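Side-chain contacts in adhesin LabA (Helicobacter pylori, PDB 6GMM), which probably attaches the bacterium to the gastric mucosa as a lectin-like outer-membrane adhesin, with specificity for the LacdiNAc sugar motif: residues 135-140 and 192-197; 142-147 and 184-189. All coordinates share one frame; numbering follows the deposited sequence.

Interaction 1: residues 135-140 and 192-197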
loop_
_atom_site.group_PDB
_atom_site.type_symbol
_atom_site.label_atom_id
_atom_site.label_comp_id
_atom_site.label_asym_id
_atom_site.label_seq_id
_atom_site.Cartn_x
_atom_site.Cartn_y
_atom_site.Cartn_z
ATOM N N ASN A 135 5.124 23.702 -8.733
ATOM C CA ASN A 135 3.966 24.512 -8.313
ATOM C C ASN A 135 2.628 24.003 -8.857
ATOM O O ASN A 135 1.645 24.006 -8.107
ATOM C CB ASN A 135 4.111 25.989 -8.671
ATOM C CG ASN A 135 2.960 26.819 -8.137
ATOM O OD1 ASN A 135 2.770 26.926 -6.905
ATOM N ND2 ASN A 135 2.090 27.300 -9.061
ATOM N N LYS A 136 2.583 23.620 -10.171
ATOM C CA LYS A 136 1.352 23.181 -10.832
ATOM C C LYS A 136 0.872 21.936 -10.138
ATOM O O LYS A 136 -0.298 21.848 -9.772
ATOM C CB LYS A 136 1.569 22.946 -12.343
ATOM C CG LYS A 136 0.311 22.541 -13.110
ATOM C CD LYS A 136 0.547 22.600 -14.611
ATOM C CE LYS A 136 -0.637 22.099 -15.400
ATOM N NZ LYS A 136 -0.521 22.441 -16.842
ATOM N N ALA A 137 1.799 20.993 -9.916
ATOM C CA ALA A 137 1.540 19.743 -9.228
ATOM C C ALA A 137 0.991 20.027 -7.814
ATOM O O ALA A 137 -0.059 19.497 -7.462
ATOM C CB ALA A 137 2.810 18.924 -9.151
ATOM N N TYR A 138 1.665 20.907 -7.048
ATOM C CA TYR A 138 1.262 21.285 -5.692
ATOM C C TYR A 138 -0.161 21.884 -5.673
ATOM O O TYR A 138 -0.972 21.529 -4.815
ATOM C CB TYR A 138 2.293 22.270 -5.098
ATOM C CG TYR A 138 1.898 22.882 -3.770
ATOM C CD1 TYR A 138 2.144 22.220 -2.573
ATOM C CD2 TYR A 138 1.318 24.144 -3.708
ATOM C CE1 TYR A 138 1.842 22.809 -1.346
ATOM C CE2 TYR A 138 0.973 24.724 -2.490
ATOM C CZ TYR A 138 1.256 24.061 -1.311
ATOM O OH TYR A 138 0.932 24.646 -0.118
ATOM N N GLN A 139 -0.456 22.771 -6.636
ATOM C CA GLN A 139 -1.760 23.432 -6.713
ATOM C C GLN A 139 -2.869 22.462 -6.989
ATOM O O GLN A 139 -3.934 22.626 -6.407
ATOM C CB GLN A 139 -1.789 24.623 -7.698
ATOM C CG GLN A 139 -0.830 25.766 -7.393
ATOM C CD GLN A 139 -1.005 26.441 -6.059
ATOM O OE1 GLN A 139 -2.112 26.526 -5.503
ATOM N NE2 GLN A 139 0.099 26.974 -5.541
ATOM N N ILE A 140 -2.621 21.415 -7.819
ATOM C CA ILE A 140 -3.636 20.381 -8.107
ATOM C C ILE A 140 -3.948 19.583 -6.844
ATOM O O ILE A 140 -5.121 19.328 -6.554
ATOM C CB ILE A 140 -3.293 19.483 -9.334
ATOM C CG1 ILE A 140 -3.355 20.324 -10.644
ATOM C CG2 ILE A 140 -4.265 18.310 -9.415
ATOM C CD1 ILE A 140 -2.705 19.702 -11.976
ATOM N N LEU A 192 -1.507 11.039 -7.300
ATOM C CA LEU A 192 -0.226 10.375 -7.056
ATOM C C LEU A 192 0.826 10.757 -8.097
ATOM O O LEU A 192 2.014 10.813 -7.766
ATOM C CB LEU A 192 -0.389 8.851 -6.959
ATOM C CG LEU A 192 -1.007 8.381 -5.645
ATOM C CD1 LEU A 192 -1.454 6.984 -5.765
ATOM C CD2 LEU A 192 -0.026 8.542 -4.449
ATOM N N GLU A 193 0.387 11.060 -9.336
ATOM C CA GLU A 193 1.280 11.518 -10.391
ATOM C C GLU A 193 1.791 12.928 -10.027
ATOM O O GLU A 193 2.999 13.206 -10.154
ATOM C CB GLU A 193 0.579 11.500 -11.766
ATOM C CG GLU A 193 1.387 12.153 -12.892
ATOM C CD GLU A 193 2.788 11.611 -13.136
ATOM O OE1 GLU A 193 2.958 10.368 -13.148
ATOM O OE2 GLU A 193 3.717 12.430 -13.327
ATOM N N GLN A 194 0.864 13.795 -9.513
ATOM C CA GLN A 194 1.172 15.155 -9.078
ATOM C C GLN A 194 2.211 15.072 -7.974
ATOM O O GLN A 194 3.212 15.784 -8.023
ATOM C CB GLN A 194 -0.084 15.886 -8.554
ATOM C CG GLN A 194 -1.157 16.238 -9.586
ATOM C CD GLN A 194 -0.622 16.395 -10.983
ATOM O OE1 GLN A 194 0.218 17.256 -11.280
ATOM N NE2 GLN A 194 -1.098 15.543 -11.865
ATOM N N ALA A 195 2.014 14.146 -7.027
ATOM C CA ALA A 195 2.923 13.939 -5.903
ATOM C C ALA A 195 4.292 13.509 -6.439
ATOM O O ALA A 195 5.305 13.907 -5.876
ATOM C CB ALA A 195 2.366 12.864 -4.989
ATOM N N SER A 196 4.323 12.700 -7.528
ATOM C CA SER A 196 5.595 12.220 -8.087
ATOM C C SER A 196 6.332 13.323 -8.781
ATOM O O SER A 196 7.553 13.378 -8.694
ATOM C CB SER A 196 5.387 11.035 -9.022
ATOM O OG SER A 196 6.642 10.491 -9.398
ATOM N N THR A 197 5.593 14.243 -9.442
ATOM C CA THR A 197 6.161 15.397 -10.119
ATOM C C THR A 197 6.906 16.270 -9.123
ATOM O O THR A 197 8.022 16.712 -9.433
ATOM C CB THR A 197 5.078 16.170 -10.866
ATOM O OG1 THR A 197 4.602 15.352 -11.932
ATOM C CG2 THR A 197 5.594 17.508 -11.438
#
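A137 packs against Q194 where two roughly antiparallel helices, 128-145 and 188-205, lie side by side in the helical part of the SabA-like adhesin domain. The short axes come within 8.3 Å and their directions differ by 145°, a close approach that the small methyl of A137 permits. Its CA lies 4.6 Å from the CA of Q194, so backbone atoms themselves join the interface: A137 CB rests 3.4 Å from the carbonyl O of Q194, a van der Waals contact.

Q194 is the long residue that lies over A137 and I140. Its CG stands beside the backbone N, anti to the carbonyl carbon (chi1 -69°), and the chain bends again at the next bond (chi2 -26°), which folds the amide back along its own helix and leaves OE1 3.5 Å from A137 CA. NE2 in turn is hydrogen-bonded to the carbonyl of V190, one turn earlier, which limits rotation of the amide. A glutamine suits the place because its methylenes can meet hydrocarbon while NE2 bonds to a carbonyl of its own helix.

Those methylenes meet I140, whose side chain runs obliquely past that of Q194: CG2 of I140 touches CG of Q194 at 3.7 Å, and the CD1 end reaches the amide. I140 also packs on L162 and F164 of strand 161-165, so its branched shape serves both neighbours. Y138 and A195 point away from the contact, and both meet helix 57-76, Y138 edge-to-face with W73. One turn beyond Q194, T197 presents its methyl rather than its hydroxyl to the alanine, with CG2 3.9 Å from A137 CB.

Interaction 2: residues 142-147 and 184-189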
loop_
_atom_site.group_PDB
_atom_site.type_symbol
_atom_site.label_atom_id
_atom_site.label_comp_id
_atom_site.label_asym_id
_atom_site.label_seq_id
_atom_site.Cartn_x
_atom_site.Cartn_y
_atom_site.Cartn_z
ATOM N N GLN A 142 -3.507 20.545 -3.662
ATOM C CA GLN A 142 -4.214 21.433 -2.746
ATOM C C GLN A 142 -5.675 21.629 -3.138
ATOM O O GLN A 142 -6.528 21.517 -2.262
ATOM C CB GLN A 142 -3.468 22.770 -2.577
ATOM C CG GLN A 142 -2.305 22.646 -1.592
ATOM C CD GLN A 142 -2.705 22.493 -0.130
ATOM O OE1 GLN A 142 -3.871 22.325 0.255
ATOM N NE2 GLN A 142 -1.728 22.562 0.730
ATOM N N LYS A 143 -5.985 21.854 -4.453
ATOM C CA LYS A 143 -7.391 22.006 -4.899
ATOM C C LYS A 143 -8.166 20.701 -4.784
ATOM O O LYS A 143 -9.362 20.728 -4.494
ATOM C CB LYS A 143 -7.517 22.604 -6.318
ATOM C CG LYS A 143 -6.832 23.971 -6.508
ATOM C CD LYS A 143 -7.555 25.154 -5.847
ATOM C CE LYS A 143 -6.811 26.469 -6.005
ATOM N NZ LYS A 143 -5.529 26.513 -5.238
ATOM N N ALA A 144 -7.497 19.553 -4.979
ATOM C CA ALA A 144 -8.189 18.265 -4.865
ATOM C C ALA A 144 -8.660 17.975 -3.447
ATOM O O ALA A 144 -9.702 17.326 -3.273
ATOM C CB ALA A 144 -7.299 17.153 -5.342
ATOM N N PHE A 145 -7.897 18.426 -2.433
ATOM C CA PHE A 145 -8.258 18.221 -1.026
ATOM C C PHE A 145 -9.386 19.164 -0.637
ATOM O O PHE A 145 -10.155 18.840 0.248
ATOM C CB PHE A 145 -7.048 18.484 -0.107
ATOM C CG PHE A 145 -6.203 17.273 0.201
ATOM C CD1 PHE A 145 -5.243 16.826 -0.702
ATOM C CD2 PHE A 145 -6.304 16.628 1.429
ATOM C CE1 PHE A 145 -4.412 15.748 -0.386
ATOM C CE2 PHE A 145 -5.447 15.580 1.752
ATOM C CZ PHE A 145 -4.532 15.124 0.830
ATOM N N GLY A 146 -9.443 20.339 -1.264
ATOM C CA GLY A 146 -10.466 21.349 -0.987
ATOM C C GLY A 146 -10.293 22.060 0.342
ATOM O O GLY A 146 -9.337 21.789 1.085
ATOM N N SER A 147 -11.221 22.980 0.657
ATOM C CA SER A 147 -11.143 23.768 1.892
ATOM C C SER A 147 -11.233 22.904 3.153
ATOM O O SER A 147 -10.518 23.163 4.115
ATOM C CB SER A 147 -12.167 24.906 1.894
ATOM O OG SER A 147 -13.249 24.722 2.793
ATOM N N THR A 184 -8.834 18.426 -15.170
ATOM C CA THR A 184 -8.356 17.068 -14.869
ATOM C C THR A 184 -9.352 16.326 -13.959
ATOM O O THR A 184 -10.482 16.803 -13.786
ATOM C CB THR A 184 -6.899 17.101 -14.320
ATOM O OG1 THR A 184 -6.408 15.757 -14.273
ATOM C CG2 THR A 184 -6.789 17.757 -12.938
ATOM N N LYS A 185 -8.966 15.134 -13.430
ATOM C CA LYS A 185 -9.826 14.346 -12.540
ATOM C C LYS A 185 -9.312 14.411 -11.097
ATOM O O LYS A 185 -8.091 14.439 -10.858
ATOM C CB LYS A 185 -9.956 12.865 -12.999
ATOM C CG LYS A 185 -10.478 12.610 -14.424
ATOM C CD LYS A 185 -11.956 12.930 -14.602
ATOM C CE LYS A 185 -12.411 12.717 -16.024
ATOM N NZ LYS A 185 -13.723 13.376 -16.282
ATOM N N ASN A 186 -10.250 14.457 -10.137
ATOM C CA ASN A 186 -9.951 14.409 -8.714
ATOM C C ASN A 186 -10.009 12.926 -8.428
ATOM O O ASN A 186 -11.063 12.383 -8.052
ATOM C CB ASN A 186 -10.983 15.154 -7.849
ATOM C CG ASN A 186 -10.553 15.262 -6.395
ATOM O OD1 ASN A 186 -9.606 14.597 -5.958
ATOM N ND2 ASN A 186 -11.208 16.128 -5.610
ATOM N N ASN A 187 -8.901 12.242 -8.724
ATOM C CA ASN A 187 -8.808 10.803 -8.525
ATOM C C ASN A 187 -7.398 10.497 -8.108
ATOM O O ASN A 187 -6.501 11.295 -8.396
ATOM C CB ASN A 187 -9.290 10.027 -9.753
ATOM C CG ASN A 187 -8.317 9.847 -10.900
ATOM O OD1 ASN A 187 -7.097 9.726 -10.736
ATOM N ND2 ASN A 187 -8.861 9.682 -12.091
ATOM N N ALA A 188 -7.205 9.388 -7.394
ATOM C CA ALA A 188 -5.923 8.979 -6.830
ATOM C C ALA A 188 -4.809 8.749 -7.842
ATOM O O ALA A 188 -3.651 8.941 -7.487
ATOM C CB ALA A 188 -6.110 7.752 -5.968
ATOM N N GLN A 189 -5.129 8.348 -9.086
ATOM C CA GLN A 189 -4.104 8.116 -10.112
ATOM C C GLN A 189 -3.430 9.436 -10.480
ATOM O O GLN A 189 -2.195 9.532 -10.490
ATOM C CB GLN A 189 -4.732 7.491 -11.361
ATOM C CG GLN A 189 -3.882 6.427 -12.011
ATOM C CD GLN A 189 -4.572 5.834 -13.212
ATOM O OE1 GLN A 189 -5.790 5.613 -13.233
ATOM N NE2 GLN A 189 -3.798 5.549 -14.237
#
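N186 reaches across to A144 and donates a hydrogen bond from its side-chain amide to the main-chain carbonyl, joining the last turn of helix 128-145 to the turn that leads from the β-hairpin 161-165/181-185 into helix 188-205. ND2 of N186 lies 3.0 Å from O of A144. The donor sits in the carbonyl plane on a lone pair of that oxygen, yet the bond is bent, at 146°, partly because the acceptor lies 24° out of the asparagine's own amide plane. Carbonyls in the last turn of a helix lack the usual amide partners further on, and an asparagine is short and polar enough to supply one.

The other half of the amide meets hydrocarbon. OD1 of N186 lies 3.5 Å from A144 CB, so one end of the amide is bonded, and the other is buried against a methyl without a polar partner in the model. Extension of CG anti to the backbone N (chi1 -172°) carries the amide from the turn to the helix. Alanine's single methyl fits a tight place, since L162 and L191 also pack on A144.

Further out, the backbone sets the asparagine in place. N186 is the centre of an inverse gamma turn, and its main chain is hydrogen-bonded to T160, just before strand 161-165, while P153 and L191 pack against its side chain. The next residue, N187, is the N-cap of helix 188-205: its OD1 accepts from the backbone N of V190, and its ND2 donates to the carbonyl of T158. Across the contact, helix 128-145 breaks at G146, which adopts a positive phi of 73°, just two residues beyond A144 O.

In the fold
From the N terminus the chain passes helix 57-76 and enters helix 128-145, which carries segment 135-140 and the start of 142-147. It then leaves through a loop, forms the antiparallel strand pair 161-165/181-185, whose connection is largely unmodelled, and returns as helix 188-205. Interaction 2 closes the smaller loop, from the end of the first helix to the turn after the strands; interaction 1 closes the larger one around it, so the two nest rather than cross. Their centres are about 10 Å apart. Interaction 1 ties the two helices to each other partway along, and interaction 2 ties the end of the first to the turn before the second, with strand 161-165 packing on helix 128-145 beside both.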